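Side-chain contacts in concanavalin B (Canavalia ensiformis, PDB 6CAF), which may act as a carbohydrate-binding protein and is a chitinase-like seed protein of glycosyl hydrolase family 18: residues Cys219-Gly224 with Tyr263-Ala268; Ser267-Gln272 with Thr302-Tyr307; Arg69-Glu74 with Ala120-Asp125. All blocks are in the same frame, centred on the assembly; numbering follows the deposited sequence.

Interaction 1. Residues Cys219-Gly224 with Tyr263-Ala268; sequences CQYSTG and YIPPSA
The phenolic oxygen of Tyr221 rests on Ala268, with OH 3.7 Å from CB, and makes a probable hydrogen bond to Gln272 OE1, one helical turn further on; Gln272 is modelled in two conformers, so this bond is less certain. The rest of the buried ring is held by apolar and carbonyl neighbours. Ile264 sets its CG2 methyl over one face, 4.0 Å from the ring centroid of Tyr221 and only 7° off the ring normal, a well-centred CH-pi contact. The other branch of Ile264 lies against the base of the tyrosine side chain, where Ile264 CG1 meets Tyr221 CB at 3.6 Å. With CG anti to the backbone N (chi1 176°), the tyrosine extends from its loop along Ile264 to helix 266-273. In this TIM barrel of the GH18 type, the loop after strand 208-212 is thereby packed on the turn that starts that helix, where Pro265 occupies the N-cap position. At the ring edge, near its plane, Tyr263 O approaches Tyr221 CD2 to 3.5 Å, while Pro265 CD comes in obliquely, 4.0 Å from Tyr221 CE2. A leucine in place of Tyr221 would probably leave Ile264 CG2 without its aromatic face and Gln272 without the hydroxyl. Ile226 and Val273 also touch the tyrosine, and Ile264 in turn packs on Ile229 of helix 227-239.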
ATOM      1  N   CYS A 219     -13.067 -13.937  -4.546  1.00 14.84           N
ATOM      2  CA  CYS A 219     -11.652 -14.182  -4.344  1.00 14.90           C
ATOM      3  C   CYS A 219     -11.179 -14.044  -2.912  1.00 15.48           C
ATOM      4  O   CYS A 219      -9.981 -14.134  -2.661  1.00 18.73           O
ATOM      5  CB  CYS A 219     -10.789 -13.281  -5.249  1.00 15.38           C
ATOM      6  SG  CYS A 219     -11.266 -11.559  -5.548  1.00 19.48           S
ATOM      7  N   GLN A 220     -12.087 -13.846  -1.972  1.00 14.69           N
ATOM      8  CA  GLN A 220     -11.686 -13.647  -0.598  1.00 14.87           C
ATOM      9  C   GLN A 220     -11.900 -14.901   0.244  1.00 14.55           C
ATOM     10  O   GLN A 220     -12.598 -15.846  -0.142  1.00 15.73           O
ATOM     11  CB  GLN A 220     -12.426 -12.458   0.010  1.00 14.54           C
ATOM     12  CG  GLN A 220     -13.891 -12.763   0.326  1.00 14.58           C
ATOM     13  CD  GLN A 220     -14.709 -11.498   0.499  1.00 15.02           C
ATOM     14  OE1 GLN A 220     -14.203 -10.380   0.360  1.00 16.44           O
ATOM     15  NE2 GLN A 220     -15.994 -11.673   0.752  1.00 17.63           N
ATOM     16  N   TYR A 221     -11.257 -14.912   1.403  1.00 13.71           N
ATOM     17  CA  TYR A 221     -11.490 -15.953   2.384  1.00 14.34           C
ATOM     18  C   TYR A 221     -12.898 -15.903   2.941  1.00 16.16           C
ATOM     19  O   TYR A 221     -13.451 -14.812   3.135  1.00 16.92           O
ATOM     20  CB  TYR A 221     -10.545 -15.708   3.548  1.00 14.14           C
ATOM     21  CG  TYR A 221     -10.707 -16.637   4.741  1.00 14.05           C
ATOM     22  CD1 TYR A 221     -10.140 -17.913   4.759  1.00 15.59           C
ATOM     23  CD2 TYR A 221     -11.421 -16.242   5.846  1.00 14.63           C
ATOM     24  CE1 TYR A 221     -10.280 -18.756   5.849  1.00 18.08           C
ATOM     25  CE2 TYR A 221     -11.562 -17.077   6.947  1.00 16.70           C
ATOM     26  CZ  TYR A 221     -11.008 -18.342   6.935  1.00 19.43           C
ATOM     27  OH  TYR A 221     -11.175 -19.176   8.010  1.00 23.01           O
ATOM     28  N   SER A 222     -13.432 -17.068   3.295  1.00 16.05           N
ATOM     29  CA  SER A 222     -14.569 -17.129   4.224  1.00 18.41           C
ATOM     30  C   SER A 222     -14.376 -18.329   5.108  1.00 18.84           C
ATOM     31  O   SER A 222     -13.598 -19.218   4.792  1.00 18.95           O
ATOM     32  CB  SER A 222     -15.917 -17.164   3.496  1.00 23.10           C
ATOM     33  OG  SER A 222     -16.060 -18.329   2.715  1.00 23.99           O
ATOM     34  N   THR A 223     -15.051 -18.323   6.255  1.00 20.81           N
ATOM     35  CA  THR A 223     -14.823 -19.364   7.257  1.00 23.86           C
ATOM     36  C   THR A 223     -14.930 -20.739   6.633  1.00 26.46           C
ATOM     37  O   THR A 223     -15.920 -21.045   5.987  1.00 25.11           O
ATOM     38  CB  THR A 223     -15.822 -19.249   8.417  1.00 28.49           C
ATOM     39  OG1 THR A 223     -15.807 -17.910   8.916  1.00 31.09           O
ATOM     40  CG2 THR A 223     -15.443 -20.206   9.534  1.00 33.51           C
ATOM     41  N   GLY A 224     -13.886 -21.553   6.803  1.00 30.85           N
ATOM     42  CA  GLY A 224     -13.866 -22.923   6.282  1.00 44.26           C
ATOM     43  C   GLY A 224     -13.682 -23.067   4.779  1.00 33.78           C
ATOM     44  O   GLY A 224     -13.801 -24.180   4.239  1.00 61.88           O
ATOM     45  N   TYR A 263     -12.409 -10.795   6.003  1.00 14.87           N
ATOM     46  CA  TYR A 263     -11.598 -10.859   7.203  1.00 13.57           C
ATOM     47  C   TYR A 263     -11.139 -12.276   7.494  1.00 13.96           C
ATOM     48  O   TYR A 263     -11.931 -13.230   7.468  1.00 15.19           O
ATOM     49  CB  TYR A 263     -12.385 -10.300   8.410  1.00 15.78           C
ATOM     50  CG  TYR A 263     -11.648 -10.400   9.729  1.00 14.34           C
ATOM     51  CD1 TYR A 263     -10.622  -9.536  10.033  1.00 14.71           C
ATOM     52  CD2 TYR A 263     -11.927 -11.410  10.632  1.00 15.95           C
ATOM     53  CE1 TYR A 263      -9.937  -9.635  11.215  1.00 17.70           C
ATOM     54  CE2 TYR A 263     -11.233 -11.525  11.808  1.00 16.84           C
ATOM     55  CZ  TYR A 263     -10.240 -10.617  12.098  1.00 17.16           C
ATOM     56  OH  TYR A 263      -9.532 -10.727  13.277  1.00 20.50           O
ATOM     57  N   ILE A 264      -9.852 -12.403   7.807  1.00 12.98           N
ATOM     58  CA  ILE A 264      -9.263 -13.683   8.123  1.00 13.43           C
ATOM     59  C   ILE A 264      -8.724 -13.624   9.552  1.00 13.80           C
ATOM     60  O   ILE A 264      -7.792 -12.897   9.848  1.00 14.49           O
ATOM     61  CB  ILE A 264      -8.087 -14.064   7.172  1.00 13.51           C
ATOM     62  CG1 ILE A 264      -8.436 -13.824   5.708  1.00 12.81           C
ATOM     63  CG2 ILE A 264      -7.705 -15.508   7.434  1.00 13.86           C
ATOM     64  CD1 ILE A 264      -7.398 -14.261   4.729  1.00 13.76           C
ATOM     65  N   PRO A 265      -9.313 -14.381  10.461  1.00 14.92           N
ATOM     66  CA  PRO A 265      -8.735 -14.374  11.790  1.00 15.95           C
ATOM     67  C   PRO A 265      -7.272 -14.746  11.778  1.00 15.03           C
ATOM     68  O   PRO A 265      -6.868 -15.614  10.993  1.00 16.14           O
ATOM     69  CB  PRO A 265      -9.562 -15.424  12.532  1.00 18.71           C
ATOM     70  CG  PRO A 265     -10.876 -15.466  11.815  1.00 20.42           C
ATOM     71  CD  PRO A 265     -10.506 -15.235  10.374  1.00 15.27           C
ATOM     72  N   PRO A 266      -6.461 -14.083  12.634  1.00 15.36           N
ATOM     73  CA  PRO A 266      -5.031 -14.374  12.578  1.00 15.88           C
ATOM     74  C   PRO A 266      -4.671 -15.856  12.660  1.00 15.50           C
ATOM     75  O   PRO A 266      -3.783 -16.314  11.919  1.00 17.20           O
ATOM     76  CB  PRO A 266      -4.468 -13.593  13.762  1.00 18.39           C
ATOM     77  CG  PRO A 266      -5.368 -12.395  13.831  1.00 18.69           C
ATOM     78  CD  PRO A 266      -6.748 -12.900  13.469  1.00 16.85           C
ATOM     79  N   SER A 267      -5.338 -16.617  13.534  1.00 18.52           N
ATOM     80  CA  SER A 267      -4.973 -18.037  13.628  1.00 20.74           C
ATOM     81  C   SER A 267      -5.285 -18.779  12.313  1.00 17.11           C
ATOM     82  O   SER A 267      -4.570 -19.718  11.909  1.00 20.14           O
ATOM     83  CB  SER A 267      -5.704 -18.695  14.784  1.00 28.67           C
ATOM     84  OG  SER A 267      -7.098 -18.748  14.530  1.00 36.63           O
ATOM     85  N   ALA A 268      -6.360 -18.361  11.643  1.00 16.90           N
ATOM     86  CA  ALA A 268      -6.715 -18.969  10.352  1.00 17.13           C
ATOM     87  C   ALA A 268      -5.734 -18.546   9.265  1.00 15.52           C
ATOM     88  O   ALA A 268      -5.380 -19.333   8.386  1.00 16.78           O
ATOM     89  CB  ALA A 268      -8.114 -18.589   9.943  1.00 17.96           C
TER

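Interaction 2. Residues Ser267-Gln272 with Thr302-Tyr307; sequences SALIGQ and TNIIRY
Two outer helices of the TIM barrel, 266-273 and 300-308, meet here through Leu269 and Ile270 on one and Ile304 and Tyr307 on the other. The short segments run in broadly the same direction, their axes 10.1 Å apart at the closest and crossing at -32°. Their backbones come nearest at Ile270 and Ile304, whose CA atoms are 7.5 Å apart. The contact is apolar, with no hydrogen bond between the segments, and the terminal methyl of Ile304 carries most of it. Ile304 CD1 lies 3.8 Å from Leu269 CD2 and 3.9 Å from Ile270 CG1, so a single methyl touches two consecutive residues of the other helix. Its side chain meets that of Leu269 at about a right angle and that of Ile270 at a slant. CG1 of Ile304 stands anti to its carbonyl carbon, and the turn at chi2 (-58°) brings CD1 to the neighbouring helix, although CB does not point there. Helix 266-273 follows barrel strand 247-252, and helix 300-308 comes after strand 284-290, the adjacent parallel strand of the barrel; Ile304 also touches Ile32 of strand 31-36, which links the helix pair to the barrel wall. Leu269 also packs on Tyr300 and on Ile264. Toward the solvent side the packing thins: Ile270 CG1 meets only the first carbon of the tyrosine, Tyr307 CB, at 4.4 Å, while the ring of Tyr307 turns off from helix 266-273. One face of that ring is covered by its sequence neighbour, with Arg306 CG 4.1 Å above the plane.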
ATOM      1  N   SER A 267      -5.338 -16.617  13.534  1.00 18.52           N
ATOM      2  CA  SER A 267      -4.973 -18.037  13.628  1.00 20.74           C
ATOM      3  C   SER A 267      -5.285 -18.779  12.313  1.00 17.11           C
ATOM      4  O   SER A 267      -4.570 -19.718  11.909  1.00 20.14           O
ATOM      5  CB  SER A 267      -5.704 -18.695  14.784  1.00 28.67           C
ATOM      6  OG  SER A 267      -7.098 -18.748  14.530  1.00 36.63           O
ATOM      7  N   ALA A 268      -6.360 -18.361  11.643  1.00 16.90           N
ATOM      8  CA  ALA A 268      -6.715 -18.969  10.352  1.00 17.13           C
ATOM      9  C   ALA A 268      -5.734 -18.546   9.265  1.00 15.52           C
ATOM     10  O   ALA A 268      -5.380 -19.333   8.386  1.00 16.78           O
ATOM     11  CB  ALA A 268      -8.114 -18.589   9.943  1.00 17.96           C
ATOM     12  N   LEU A 269      -5.296 -17.299   9.310  1.00 14.52           N
ATOM     13  CA  LEU A 269      -4.329 -16.846   8.310  1.00 14.11           C
ATOM     14  C   LEU A 269      -3.064 -17.700   8.406  1.00 14.06           C
ATOM     15  O   LEU A 269      -2.552 -18.235   7.400  1.00 14.66           O
ATOM     16  CB  LEU A 269      -4.010 -15.367   8.518  1.00 14.15           C
ATOM     17  CG  LEU A 269      -2.991 -14.792   7.535  1.00 14.75           C
ATOM     18  CD1 LEU A 269      -3.507 -14.858   6.118  1.00 15.19           C
ATOM     19  CD2 LEU A 269      -2.616 -13.364   7.890  1.00 16.54           C
ATOM     20  N   ILE A 270      -2.563 -17.866   9.620  1.00 14.82           N
ATOM     21  CA  ILE A 270      -1.319 -18.586   9.835  1.00 16.65           C
ATOM     22  C   ILE A 270      -1.447 -20.078   9.581  1.00 17.89           C
ATOM     23  O   ILE A 270      -0.585 -20.700   8.974  1.00 19.23           O
ATOM     24  CB  ILE A 270      -0.832 -18.363  11.261  1.00 20.68           C
ATOM     25  CG1 ILE A 270      -0.423 -16.908  11.426  1.00 22.26           C
ATOM     26  CG2 ILE A 270       0.291 -19.330  11.641  1.00 25.40           C
ATOM     27  CD1 ILE A 270       0.799 -16.521  10.626  1.00 33.73           C
ATOM     28  N   GLY A 271      -2.548 -20.648  10.020  1.00 18.51           N
ATOM     29  CA  GLY A 271      -2.700 -22.092   9.958  1.00 21.82           C
ATOM     30  C   GLY A 271      -3.409 -22.639   8.733  1.00 19.84           C
ATOM     31  O   GLY A 271      -3.098 -23.738   8.263  1.00 22.91           O
ATOM     32  N   GLN A 272      -4.391 -21.902   8.241  1.00 18.03           N
ATOM     33  CA  GLN A 272      -5.296 -22.364   7.183  0.50 18.17           C
ATOM     34  C   GLN A 272      -4.991 -21.783   5.821  1.00 16.00           C
ATOM     35  O   GLN A 272      -5.402 -22.361   4.832  1.00 18.32           O
ATOM     36  CB  GLN A 272      -6.768 -21.997   7.476  0.50 24.45           C
ATOM     37  CG  GLN A 272      -7.388 -22.590   8.727  0.50 25.58           C
ATOM     38  CD  GLN A 272      -8.828 -22.127   8.945  0.50 42.58           C
ATOM     39  OE1 GLN A 272      -9.562 -21.777   7.998  0.50 35.36           O
ATOM     40  NE2 GLN A 272      -9.235 -22.105  10.203  0.50 31.04           N
ATOM     41  N   THR A 302      -0.006  -7.736  16.010  1.00 13.44           N
ATOM     42  CA  THR A 302       0.664  -8.235  17.187  1.00 13.98           C
ATOM     43  C   THR A 302       0.553  -9.753  17.283  1.00 13.39           C
ATOM     44  O   THR A 302       1.521 -10.462  17.607  1.00 15.42           O
ATOM     45  CB  THR A 302       0.094  -7.527  18.417  1.00 14.93           C
ATOM     46  OG1 THR A 302       0.526  -6.162  18.357  1.00 17.88           O
ATOM     47  CG2 THR A 302       0.611  -8.145  19.681  1.00 16.77           C
ATOM     48  N   ASN A 303      -0.640 -10.268  17.010  1.00 13.03           N
ATOM     49  CA  ASN A 303      -0.861 -11.703  17.068  1.00 14.27           C
ATOM     50  C   ASN A 303      -0.202 -12.518  16.013  1.00 26.06           C
ATOM     51  O   ASN A 303       0.380 -13.561  16.201  1.00 23.77           O
ATOM     52  CB  ASN A 303      -2.335 -11.999  17.129  1.00 14.97           C
ATOM     53  CG  ASN A 303      -2.896 -11.716  18.491  1.00 16.27           C
ATOM     54  OD1 ASN A 303      -2.309 -12.098  19.495  1.00 22.64           O
ATOM     55  ND2 ASN A 303      -4.007 -11.052  18.539  1.00 19.06           N
ATOM     56  N   ILE A 304      -0.158 -11.874  14.844  1.00 19.80           N
ATOM     57  CA  ILE A 304       0.547 -12.476  13.702  1.00 15.83           C
ATOM     58  C   ILE A 304       2.030 -12.648  14.037  1.00 17.93           C
ATOM     59  O   ILE A 304       2.635 -13.694  13.837  1.00 18.84           O
ATOM     60  CB  ILE A 304       0.450 -11.659  12.400  1.00 15.71           C
ATOM     61  CG1 ILE A 304      -0.946 -11.720  11.813  1.00 18.01           C
ATOM     62  CG2 ILE A 304       1.435 -12.127  11.337  1.00 17.89           C
ATOM     63  CD1 ILE A 304      -1.438 -13.103  11.510  1.00 21.00           C
ATOM     64  N   ILE A 305       2.635 -11.575  14.525  1.00 15.30           N
ATOM     65  CA  ILE A 305       4.032 -11.603  14.866  1.00 18.08           C
ATOM     66  C   ILE A 305       4.319 -12.650  15.940  1.00 19.37           C
ATOM     67  O   ILE A 305       5.311 -13.356  15.869  1.00 23.28           O
ATOM     68  CB  ILE A 305       4.463 -10.210  15.299  1.00 17.31           C
ATOM     69  CG1 ILE A 305       4.470  -9.327  14.072  1.00 18.61           C
ATOM     70  CG2 ILE A 305       5.833 -10.237  15.956  1.00 20.60           C
ATOM     71  CD1 ILE A 305       4.501  -7.887  14.438  1.00 17.36           C
ATOM     72  N   ARG A 306       3.430 -12.781  16.911  1.00 17.65           N
ATOM     73  CA  ARG A 306       3.619 -13.786  17.951  1.00 19.98           C
ATOM     74  C   ARG A 306       3.677 -15.201  17.388  1.00 32.20           C
ATOM     75  O   ARG A 306       4.489 -16.026  17.798  1.00 33.05           O
ATOM     76  CB  ARG A 306       2.526 -13.630  19.014  1.00 24.21           C
ATOM     77  CG  ARG A 306       2.623 -14.688  20.090  1.00 33.63           C
ATOM     78  CD  ARG A 306       1.946 -14.284  21.379  1.00 52.21           C
ATOM     79  NE  ARG A 306       1.613 -15.489  22.130  1.00 82.53           N
ATOM     80  CZ  ARG A 306       0.376 -15.886  22.394  1.00 93.49           C
ATOM     81  NH1 ARG A 306       0.202 -17.020  23.043  1.00 93.99           N
ATOM     82  NH2 ARG A 306      -0.673 -15.160  22.012  1.00135.10           N
ATOM     83  N   TYR A 307       2.823 -15.485  16.440  1.00 32.31           N
ATOM     84  CA  TYR A 307       2.797 -16.833  15.916  1.00 43.48           C
ATOM     85  C   TYR A 307       3.877 -17.108  14.894  1.00 65.41           C
ATOM     86  O   TYR A 307       4.866 -17.798  15.154  1.00 89.07           O
ATOM     87  CB  TYR A 307       1.376 -17.168  15.486  1.00 50.10           C
ATOM     88  CG  TYR A 307       0.607 -17.286  16.770  1.00 47.28           C
ATOM     89  CD1 TYR A 307       0.914 -18.299  17.672  1.00 56.80           C
ATOM     90  CD2 TYR A 307      -0.229 -16.277  17.194  1.00 62.55           C
ATOM     91  CE1 TYR A 307       0.307 -18.366  18.906  1.00 57.82           C
ATOM     92  CE2 TYR A 307      -0.824 -16.322  18.432  1.00 55.80           C
ATOM     93  CZ  TYR A 307      -0.563 -17.378  19.279  1.00 44.50           C
ATOM     94  OH  TYR A 307      -1.172 -17.450  20.506  1.00 68.58           O
TER

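Interaction 3. Residues Arg69-Glu74 with Ala120-Asp125; sequences RKPELE and ADYAKD
Pro71 and Tyr122 form the buried half of this contact: the two side chains approach from opposite directions, and Pro71 CG stops 3.9 Å from Tyr122 OH. That hydroxyl is buried but well provided for, since it is hydrogen-bonded to Ile68 O and to Gly65 N, which tie the helix side chain to the loop just before Pro71. Phe64 touches both residues, and Leu126 adds to the cover of the proline. The other half is looser and more exposed. Arg69 starts away from the helix, then bends at chi2 (89°), which brings its guanidinium round to Asp125. Even so, Arg69 NH1 remains 3.8 Å from Asp125 OD2, a long salt bridge approached at the guanidinium edge, with the two flat groups nearly perpendicular, 87° apart. A water fills in for direct contact: it accepts from Arg69 NH1 at 2.9 Å and donates to Asp125 OD2 at 2.7 Å. The loop that follows strand 55-64 is thus fastened to helix 120-135, which comes after the adjacent strand 103-109, packing of a barrel loop on a neighbouring helix in the outer layer of the GH18 TIM barrel.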
ATOM      1  N   ARG A  69      -2.218  21.466 -10.572  1.00 17.11           N
ATOM      2  CA  ARG A  69      -0.811  21.635 -10.866  1.00 19.19           C
ATOM      3  C   ARG A  69       0.059  21.191  -9.681  1.00 19.05           C
ATOM      4  O   ARG A  69       1.162  20.654  -9.854  1.00 19.70           O
ATOM      5  CB  ARG A  69      -0.561  23.109 -11.246  1.00 23.17           C
ATOM      6  CG  ARG A  69       0.867  23.502 -11.549  1.00 28.46           C
ATOM      7  CD  ARG A  69       1.144  23.303 -13.013  1.00 30.82           C
ATOM      8  NE  ARG A  69       2.478  23.721 -13.409  1.00 21.97           N
ATOM      9  CZ  ARG A  69       3.198  23.066 -14.302  1.00 23.38           C
ATOM     10  NH1 ARG A  69       2.701  21.961 -14.872  1.00 29.12           N
ATOM     11  NH2 ARG A  69       4.400  23.489 -14.611  1.00 23.35           N
ATOM     12  N   LYS A  70      -0.449  21.407  -8.475  1.00 17.40           N
ATOM     13  CA  LYS A  70       0.292  21.105  -7.256  0.60 15.56           C
ATOM     14  C   LYS A  70      -0.626  20.433  -6.267  1.00 14.73           C
ATOM     15  O   LYS A  70      -1.216  21.088  -5.406  1.00 18.05           O
ATOM     16  CB  LYS A  70       0.864  22.362  -6.619  0.60 21.46           C
ATOM     17  CG  LYS A  70       1.933  22.047  -5.590  0.60 25.83           C
ATOM     18  CD  LYS A  70       2.578  23.296  -4.999  0.60 31.43           C
ATOM     19  CE  LYS A  70       3.668  22.918  -4.007  0.60 33.81           C
ATOM     20  NZ  LYS A  70       4.458  24.095  -3.533  0.60 35.63           N
ATOM     21  N   PRO A  71      -0.781  19.111  -6.389  1.00 13.61           N
ATOM     22  CA  PRO A  71      -1.703  18.427  -5.499  1.00 14.70           C
ATOM     23  C   PRO A  71      -1.418  18.693  -4.027  1.00 15.37           C
ATOM     24  O   PRO A  71      -0.266  18.758  -3.605  1.00 18.78           O
ATOM     25  CB  PRO A  71      -1.498  16.954  -5.853  1.00 15.64           C
ATOM     26  CG  PRO A  71      -1.124  16.988  -7.299  1.00 15.21           C
ATOM     27  CD  PRO A  71      -0.279  18.226  -7.445  1.00 14.76           C
ATOM     28  N   GLU A  72      -2.484  18.863  -3.271  1.00 15.34           N
ATOM     29  CA  GLU A  72      -2.377  19.092  -1.849  0.50 15.42           C
ATOM     30  C   GLU A  72      -2.789  17.874  -1.055  1.00 15.99           C
ATOM     31  O   GLU A  72      -3.738  17.169  -1.410  1.00 18.84           O
ATOM     32  CB  GLU A  72      -3.222  20.282  -1.448  0.50 18.67           C
ATOM     33  CG  GLU A  72      -3.080  20.623   0.024  0.50 22.75           C
ATOM     34  CD  GLU A  72      -1.677  21.129   0.420  0.50 27.21           C
ATOM     35  OE1 GLU A  72      -0.678  20.351   0.612  0.50 19.92           O
ATOM     36  OE2 GLU A  72      -1.582  22.358   0.572  0.50 37.28           O
ATOM     37  N   LEU A  73      -2.052  17.611   0.016  1.00 15.13           N
ATOM     38  CA  LEU A  73      -2.335  16.474   0.849  1.00 14.02           C
ATOM     39  C   LEU A  73      -3.294  16.855   1.971  1.00 14.44           C
ATOM     40  O   LEU A  73      -3.089  17.836   2.686  1.00 16.84           O
ATOM     41  CB  LEU A  73      -1.019  15.921   1.408  1.00 14.47           C
ATOM     42  CG  LEU A  73      -1.155  14.614   2.200  1.00 15.49           C
ATOM     43  CD1 LEU A  73      -1.576  13.473   1.293  1.00 15.34           C
ATOM     44  CD2 LEU A  73       0.153  14.312   2.862  1.00 17.54           C
ATOM     45  N   GLU A  74      -4.337  16.057   2.123  1.00 14.19           N
ATOM     46  CA  GLU A  74      -5.275  16.203   3.220  1.00 16.30           C
ATOM     47  C   GLU A  74      -5.473  14.826   3.837  1.00 15.54           C
ATOM     48  O   GLU A  74      -5.943  13.906   3.183  1.00 19.58           O
ATOM     49  CB  GLU A  74      -6.625  16.700   2.702  1.00 19.89           C
ATOM     50  CG  GLU A  74      -6.640  18.144   2.245  1.00 23.83           C
ATOM     51  CD  GLU A  74      -7.097  19.121   3.315  1.00 29.47           C
ATOM     52  OE1 GLU A  74      -7.225  18.756   4.494  1.00 31.33           O
ATOM     53  OE2 GLU A  74      -7.320  20.272   2.946  1.00 34.34           O
ATOM     54  N   ALA A 120      -1.092  11.403 -20.832  1.00 13.55           N
ATOM     55  CA  ALA A 120       0.305  11.058 -20.851  1.00 14.02           C
ATOM     56  C   ALA A 120       1.162  12.234 -20.346  1.00 13.89           C
ATOM     57  O   ALA A 120       2.172  12.051 -19.658  1.00 15.70           O
ATOM     58  CB  ALA A 120       0.724  10.645 -22.257  1.00 16.70           C
ATOM     59  N   ASP A 121       0.757  13.451 -20.682  1.00 13.06           N
ATOM     60  CA  ASP A 121       1.521  14.621 -20.288  1.00 12.77           C
ATOM     61  C   ASP A 121       1.399  14.881 -18.791  1.00 12.98           C
ATOM     62  O   ASP A 121       2.407  15.165 -18.116  1.00 13.30           O
ATOM     63  CB  ASP A 121       1.108  15.855 -21.075  1.00 16.33           C
ATOM     64  CG  ASP A 121       1.440  15.748 -22.541  1.00 21.65           C
ATOM     65  OD1 ASP A 121       2.207  14.854 -22.968  1.00 21.73           O
ATOM     66  OD2 ASP A 121       0.934  16.608 -23.289  1.00 34.54           O
ATOM     67  N   TYR A 122       0.179  14.793 -18.267  1.00 12.10           N
ATOM     68  CA  TYR A 122       0.018  15.016 -16.844  1.00 12.12           C
ATOM     69  C   TYR A 122       0.705  13.922 -16.037  1.00 12.11           C
ATOM     70  O   TYR A 122       1.196  14.159 -14.937  1.00 12.57           O
ATOM     71  CB  TYR A 122      -1.438  15.127 -16.440  1.00 12.85           C
ATOM     72  CG  TYR A 122      -1.638  15.516 -14.989  1.00 12.53           C
ATOM     73  CD1 TYR A 122      -1.422  16.803 -14.557  1.00 14.34           C
ATOM     74  CD2 TYR A 122      -2.028  14.567 -14.050  1.00 12.60           C
ATOM     75  CE1 TYR A 122      -1.603  17.156 -13.232  1.00 14.67           C
ATOM     76  CE2 TYR A 122      -2.204  14.909 -12.725  1.00 13.12           C
ATOM     77  CZ  TYR A 122      -2.001  16.204 -12.332  1.00 13.19           C
ATOM     78  OH  TYR A 122      -2.255  16.528 -11.014  1.00 14.69           O
ATOM     79  N   ALA A 123       0.719  12.708 -16.572  1.00 11.61           N
ATOM     80  CA  ALA A 123       1.423  11.641 -15.875  1.00 11.59           C
ATOM     81  C   ALA A 123       2.878  12.011 -15.650  1.00 10.99           C
ATOM     82  O   ALA A 123       3.434  11.696 -14.597  1.00 11.95           O
ATOM     83  CB  ALA A 123       1.306  10.338 -16.659  1.00 13.53           C
ATOM     84  N   LYS A 124       3.518  12.643 -16.641  1.00 11.24           N
ATOM     85  CA  LYS A 124       4.882  13.121 -16.432  1.00 11.40           C
ATOM     86  C   LYS A 124       4.940  14.258 -15.413  1.00 11.34           C
ATOM     87  O   LYS A 124       5.774  14.246 -14.492  1.00 11.96           O
ATOM     88  CB  LYS A 124       5.509  13.531 -17.764  1.00 12.80           C
ATOM     89  CG  LYS A 124       6.888  14.148 -17.667  1.00 13.36           C
ATOM     90  CD  LYS A 124       7.872  13.232 -16.970  1.00 13.16           C
ATOM     91  CE  LYS A 124       9.276  13.801 -17.057  1.00 15.23           C
ATOM     92  NZ  LYS A 124      10.225  13.017 -16.226  1.00 14.41           N
ATOM     93  N   ASP A 125       4.040  15.222 -15.525  1.00 10.91           N
ATOM     94  CA  ASP A 125       3.998  16.334 -14.580  1.00 11.30           C
ATOM     95  C   ASP A 125       3.843  15.781 -13.142  1.00 11.53           C
ATOM     96  O   ASP A 125       4.508  16.232 -12.201  1.00 11.52           O
ATOM     97  CB  ASP A 125       2.794  17.256 -14.839  1.00 13.04           C
ATOM     98  CG  ASP A 125       2.854  18.072 -16.093  1.00 16.26           C
ATOM     99  OD1 ASP A 125       3.911  18.204 -16.699  1.00 17.42           O
ATOM    100  OD2 ASP A 125       1.781  18.637 -16.420  1.00 20.17           O
TER
HETATM  101  O   HOH W   1       0.570  19.996 -14.360  1.00 21.22           O

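Overall arrangement
Along the chain interaction 3 comes first and is complete before interactions 1 and 2 begin. Those two form one continuous patch: their centres are 11 Å apart, both use helix 266-273 and share Ser267 and Ala268, and Pro266 CB of the first lies 3.8 Å from Ile304 CD1 of the second. Together they join the loop before helix 227-239, helix 266-273 and helix 300-308 in the later part of the barrel. Interaction 3 lies on the opposite side of the chain's centre, its centre about 38 Å and 40 Å from those of interactions 1 and 2, and joins earlier elements. The same parallel barrel of strands thus has its surrounding loops and helices packed together at two separate places.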